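Local coordinates for nuclease-like protein (Chaetomium thermophilum, PDB 6GRB) that probably cuts four-way DNA (Holliday) junctions and 5'-flaps as the nuclease GEN1, this chain being its N-terminal part with the catalytic core, at residues L60-I72 with L325-L339. Residues are numbered along the deposited sequence; the frame is centred on the assembly and turned at random.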
# COMPACT_ATOMS: atom_id res chain seq x y z
N LEU A 60 1.40 2.50 14.27
CA LEU A 60 1.37 1.32 13.42
C LEU A 60 0.21 0.41 13.81
O LEU A 60 -0.53 -0.09 12.95
CB LEU A 60 2.72 0.59 13.54
CG LEU A 60 3.14 -0.37 12.45
CD1 LEU A 60 3.59 0.42 11.24
CD2 LEU A 60 4.24 -1.29 12.93
N PHE A 61 0.03 0.19 15.12
CA PHE A 61 -1.14 -0.48 15.66
C PHE A 61 -2.44 0.13 15.10
O PHE A 61 -3.31 -0.60 14.61
CB PHE A 61 -1.10 -0.41 17.20
CG PHE A 61 -2.31 -0.97 17.88
CD1 PHE A 61 -3.40 -0.16 18.16
CD2 PHE A 61 -2.37 -2.30 18.25
CE1 PHE A 61 -4.53 -0.67 18.78
CE2 PHE A 61 -3.49 -2.82 18.86
CZ PHE A 61 -4.57 -2.01 19.12
N TYR A 62 -2.58 1.46 15.15
CA TYR A 62 -3.82 2.08 14.71
C TYR A 62 -4.02 1.92 13.19
O TYR A 62 -5.13 1.64 12.75
CB TYR A 62 -3.84 3.55 15.14
CG TYR A 62 -4.12 3.76 16.62
CD1 TYR A 62 -5.33 3.35 17.18
CD2 TYR A 62 -3.19 4.37 17.45
CE1 TYR A 62 -5.60 3.52 18.52
CE2 TYR A 62 -3.44 4.56 18.80
CZ TYR A 62 -4.66 4.13 19.34
OH TYR A 62 -4.93 4.32 20.67
N ARG A 63 -2.95 2.01 12.39
CA ARG A 63 -3.06 1.71 10.96
C ARG A 63 -3.47 0.26 10.70
O ARG A 63 -4.14 -0.02 9.70
CB ARG A 63 -1.75 2.01 10.23
CG ARG A 63 -1.25 3.43 10.38
CD ARG A 63 -1.59 4.29 9.19
NE ARG A 63 -1.27 5.70 9.44
CZ ARG A 63 -1.08 6.60 8.47
NH1 ARG A 63 -1.19 6.21 7.20
NH2 ARG A 63 -0.79 7.87 8.77
N PHE A 64 -3.06 -0.67 11.56
CA PHE A 64 -3.44 -2.07 11.37
C PHE A 64 -4.92 -2.28 11.65
O PHE A 64 -5.59 -3.07 10.96
CB PHE A 64 -2.58 -2.99 12.27
CG PHE A 64 -1.17 -3.15 11.81
CD1 PHE A 64 -0.67 -2.41 10.75
CD2 PHE A 64 -0.33 -4.08 12.41
CE1 PHE A 64 0.63 -2.57 10.31
CE2 PHE A 64 0.99 -4.26 11.96
CZ PHE A 64 1.48 -3.50 10.93
N VAL A 65 -5.46 -1.58 12.67
CA VAL A 65 -6.90 -1.59 12.93
C VAL A 65 -7.65 -0.96 11.76
O VAL A 65 -8.72 -1.44 11.35
CB VAL A 65 -7.22 -0.86 14.25
CG1 VAL A 65 -8.72 -0.95 14.60
CG2 VAL A 65 -6.37 -1.38 15.39
N ARG A 66 -7.09 0.11 11.19
CA ARG A 66 -7.72 0.71 10.01
C ARG A 66 -7.76 -0.29 8.85
O ARG A 66 -8.77 -0.40 8.16
CB ARG A 66 -7.01 2.00 9.62
CG ARG A 66 -7.78 2.81 8.58
CD ARG A 66 -7.30 4.25 8.46
NE ARG A 66 -7.48 5.01 9.70
CZ ARG A 66 -8.57 5.72 10.01
NH1 ARG A 66 -9.60 5.80 9.17
NH2 ARG A 66 -8.63 6.37 11.18
N LEU A 67 -6.67 -1.05 8.65
CA LEU A 67 -6.69 -2.08 7.61
C LEU A 67 -7.67 -3.20 7.93
O LEU A 67 -8.21 -3.82 7.01
CB LEU A 67 -5.29 -2.66 7.40
CG LEU A 67 -4.19 -1.78 6.80
CD1 LEU A 67 -2.84 -2.52 6.80
CD2 LEU A 67 -4.57 -1.25 5.38
N LEU A 68 -7.88 -3.50 9.21
CA LEU A 68 -8.91 -4.46 9.58
C LEU A 68 -10.28 -4.02 9.08
O LEU A 68 -11.04 -4.83 8.55
CB LEU A 68 -8.95 -4.65 11.10
CG LEU A 68 -8.04 -5.73 11.68
CD1 LEU A 68 -8.55 -6.06 13.08
CD2 LEU A 68 -7.96 -7.00 10.80
N SER A 69 -10.59 -2.72 9.21
CA SER A 69 -11.93 -2.21 8.92
C SER A 69 -12.15 -1.95 7.45
O SER A 69 -13.31 -1.87 7.02
CB SER A 69 -12.17 -0.93 9.70
OG SER A 69 -11.73 -1.12 11.03
N LEU A 70 -11.07 -1.76 6.68
CA LEU A 70 -11.17 -1.73 5.23
C LEU A 70 -11.33 -3.12 4.63
O LEU A 70 -11.71 -3.24 3.47
CB LEU A 70 -9.94 -1.02 4.64
CG LEU A 70 -9.66 0.42 5.13
CD1 LEU A 70 -8.27 0.86 4.77
CD2 LEU A 70 -10.67 1.39 4.57
N GLY A 71 -11.09 -4.18 5.40
CA GLY A 71 -11.09 -5.53 4.85
C GLY A 71 -9.99 -5.79 3.84
O GLY A 71 -10.23 -6.45 2.82
N ILE A 72 -8.78 -5.30 4.09
CA ILE A 72 -7.67 -5.44 3.16
C ILE A 72 -6.78 -6.57 3.67
O ILE A 72 -6.51 -6.64 4.87
CB ILE A 72 -6.89 -4.12 3.03
CG1 ILE A 72 -7.75 -3.05 2.34
CG2 ILE A 72 -5.52 -4.32 2.34
CD1 ILE A 72 -7.03 -1.77 2.07
N LEU A 325 -8.43 -1.35 24.65
CA LEU A 325 -8.19 -2.24 23.52
C LEU A 325 -9.50 -2.63 22.87
O LEU A 325 -9.59 -2.68 21.64
CB LEU A 325 -7.42 -3.49 23.97
CG LEU A 325 -7.26 -4.67 23.01
CD1 LEU A 325 -6.50 -4.29 21.75
CD2 LEU A 325 -6.58 -5.80 23.70
N ILE A 326 -10.53 -2.88 23.69
CA ILE A 326 -11.85 -3.27 23.21
C ILE A 326 -12.45 -2.19 22.33
O ILE A 326 -12.95 -2.46 21.24
CB ILE A 326 -12.78 -3.59 24.40
CG1 ILE A 326 -12.33 -4.85 25.13
CG2 ILE A 326 -14.20 -3.74 23.94
CD1 ILE A 326 -12.76 -4.86 26.59
N LYS A 327 -12.44 -0.94 22.81
CA LYS A 327 -13.03 0.16 22.04
C LYS A 327 -12.38 0.29 20.67
O LYS A 327 -13.06 0.47 19.66
CB LYS A 327 -12.92 1.48 22.82
N VAL A 328 -11.05 0.18 20.62
CA VAL A 328 -10.29 0.42 19.39
C VAL A 328 -10.38 -0.77 18.45
O VAL A 328 -10.47 -0.61 17.23
CB VAL A 328 -8.84 0.76 19.75
CG1 VAL A 328 -7.99 0.85 18.48
CG2 VAL A 328 -8.80 2.05 20.54
N LEU A 329 -10.37 -1.99 18.99
CA LEU A 329 -10.33 -3.17 18.13
C LEU A 329 -11.70 -3.58 17.62
O LEU A 329 -11.79 -4.24 16.59
CB LEU A 329 -9.69 -4.34 18.89
CG LEU A 329 -9.25 -5.54 18.05
CD1 LEU A 329 -8.20 -5.07 17.07
CD2 LEU A 329 -8.72 -6.67 18.93
N ALA A 330 -12.78 -3.22 18.32
CA ALA A 330 -14.07 -3.86 18.06
C ALA A 330 -14.60 -3.62 16.64
O ALA A 330 -15.01 -4.60 15.99
CB ALA A 330 -15.09 -3.42 19.12
N PRO A 331 -14.64 -2.39 16.11
CA PRO A 331 -15.13 -2.23 14.73
C PRO A 331 -14.33 -3.04 13.72
O PRO A 331 -14.91 -3.56 12.75
CB PRO A 331 -15.00 -0.72 14.48
CG PRO A 331 -14.93 -0.10 15.81
CD PRO A 331 -14.24 -1.09 16.70
N GLY A 332 -13.02 -3.19 13.94
CA GLY A 332 -12.19 -3.95 13.02
C GLY A 332 -12.54 -5.43 12.97
O GLY A 332 -12.69 -6.00 11.89
N LEU A 333 -12.63 -6.07 14.14
CA LEU A 333 -13.06 -7.47 14.18
C LEU A 333 -14.44 -7.66 13.56
O LEU A 333 -14.72 -8.73 12.99
CB LEU A 333 -13.10 -8.00 15.61
CG LEU A 333 -11.84 -8.36 16.35
CD1 LEU A 333 -12.23 -8.70 17.79
CD2 LEU A 333 -11.13 -9.52 15.68
N LEU A 334 -15.33 -6.68 13.70
CA LEU A 334 -16.63 -6.76 13.05
C LEU A 334 -16.46 -6.96 11.55
O LEU A 334 -17.10 -7.84 10.96
CB LEU A 334 -17.45 -5.50 13.35
CG LEU A 334 -18.85 -5.20 12.78
CD1 LEU A 334 -19.83 -6.27 13.28
CD2 LEU A 334 -19.39 -3.82 13.11
N VAL A 335 -15.59 -6.17 10.92
CA VAL A 335 -15.39 -6.28 9.47
C VAL A 335 -14.69 -7.59 9.13
O VAL A 335 -15.14 -8.35 8.26
CB VAL A 335 -14.61 -5.09 8.91
CG1 VAL A 335 -14.06 -5.46 7.54
CG2 VAL A 335 -15.49 -3.87 8.81
N GLN A 336 -13.58 -7.85 9.82
CA GLN A 336 -12.81 -9.07 9.59
C GLN A 336 -13.69 -10.31 9.71
O GLN A 336 -13.58 -11.24 8.92
CB GLN A 336 -11.65 -9.16 10.59
CG GLN A 336 -10.78 -10.39 10.42
CD GLN A 336 -10.86 -11.33 11.61
OE1 GLN A 336 -10.43 -10.98 12.71
NE2 GLN A 336 -11.40 -12.52 11.39
N ARG A 337 -14.57 -10.31 10.71
CA ARG A 337 -15.48 -11.45 10.93
C ARG A 337 -16.59 -11.50 9.88
O ARG A 337 -17.06 -12.59 9.54
CB ARG A 337 -16.07 -11.39 12.34
N CYS A 338 -16.95 -10.35 9.33
CA CYS A 338 -18.00 -10.28 8.31
C CYS A 338 -17.53 -10.83 6.95
O CYS A 338 -18.34 -11.29 6.15
CB CYS A 338 -18.50 -8.85 8.15
SG CYS A 338 -20.21 -8.60 8.68
N LEU A 339 -16.22 -10.76 6.70
CA LEU A 339 -15.66 -11.24 5.45
C LEU A 339 -15.29 -12.71 5.51
O LEU A 339 -15.25 -13.37 4.46
CB LEU A 339 -14.43 -10.41 5.07
CG LEU A 339 -14.76 -9.02 4.53
CD1 LEU A 339 -13.52 -8.16 4.55
CD2 LEU A 339 -15.34 -9.14 3.12
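Leu325 meets Phe61 where helix 318-340 packs on helix 55-70 of the XPG N-terminal domain, beside the mixed sheet of this PIN-like nuclease core; the axes of 60-70 and 325-339 approach to 7.4 Å at 36°. Leu325 CD1 lies 4.0 Å from Phe61 CZ, at the ring edge; Trp316 and Phe314 also meet that ring edge-to-face. Val328 follows, its CG1 anti to the backbone N (chi1 173°), which brings it against two aromatic rings, 3.8 Å from Phe61 CE1 and 3.6 Å from Tyr62 CE1. Leu329 CD1 approaches Leu68 CD1. Leu68 is a knob in the hole formed by Leu329, Gly332, Leu333 and Gln336, and the bare Gly332 lets the backbones close to 4.5 Å between its CA and that of Ser69. Ser69 OG rests against Gly332 CA while donating to Val65 O, 3.0 Å away; Ser69 N reaches this carbonyl from the opposite face of its plane. With an alanine in place of Ser69, Val65 O would probably lose one of its two donors and a small gap would open over Gly332. Val335 spreads its two methyls over the last helical turn, CG2 towards Ser69 O. Finally, Leu339 CD1 touches the Schellman glycine, 3.6 Å from Gly71 CA.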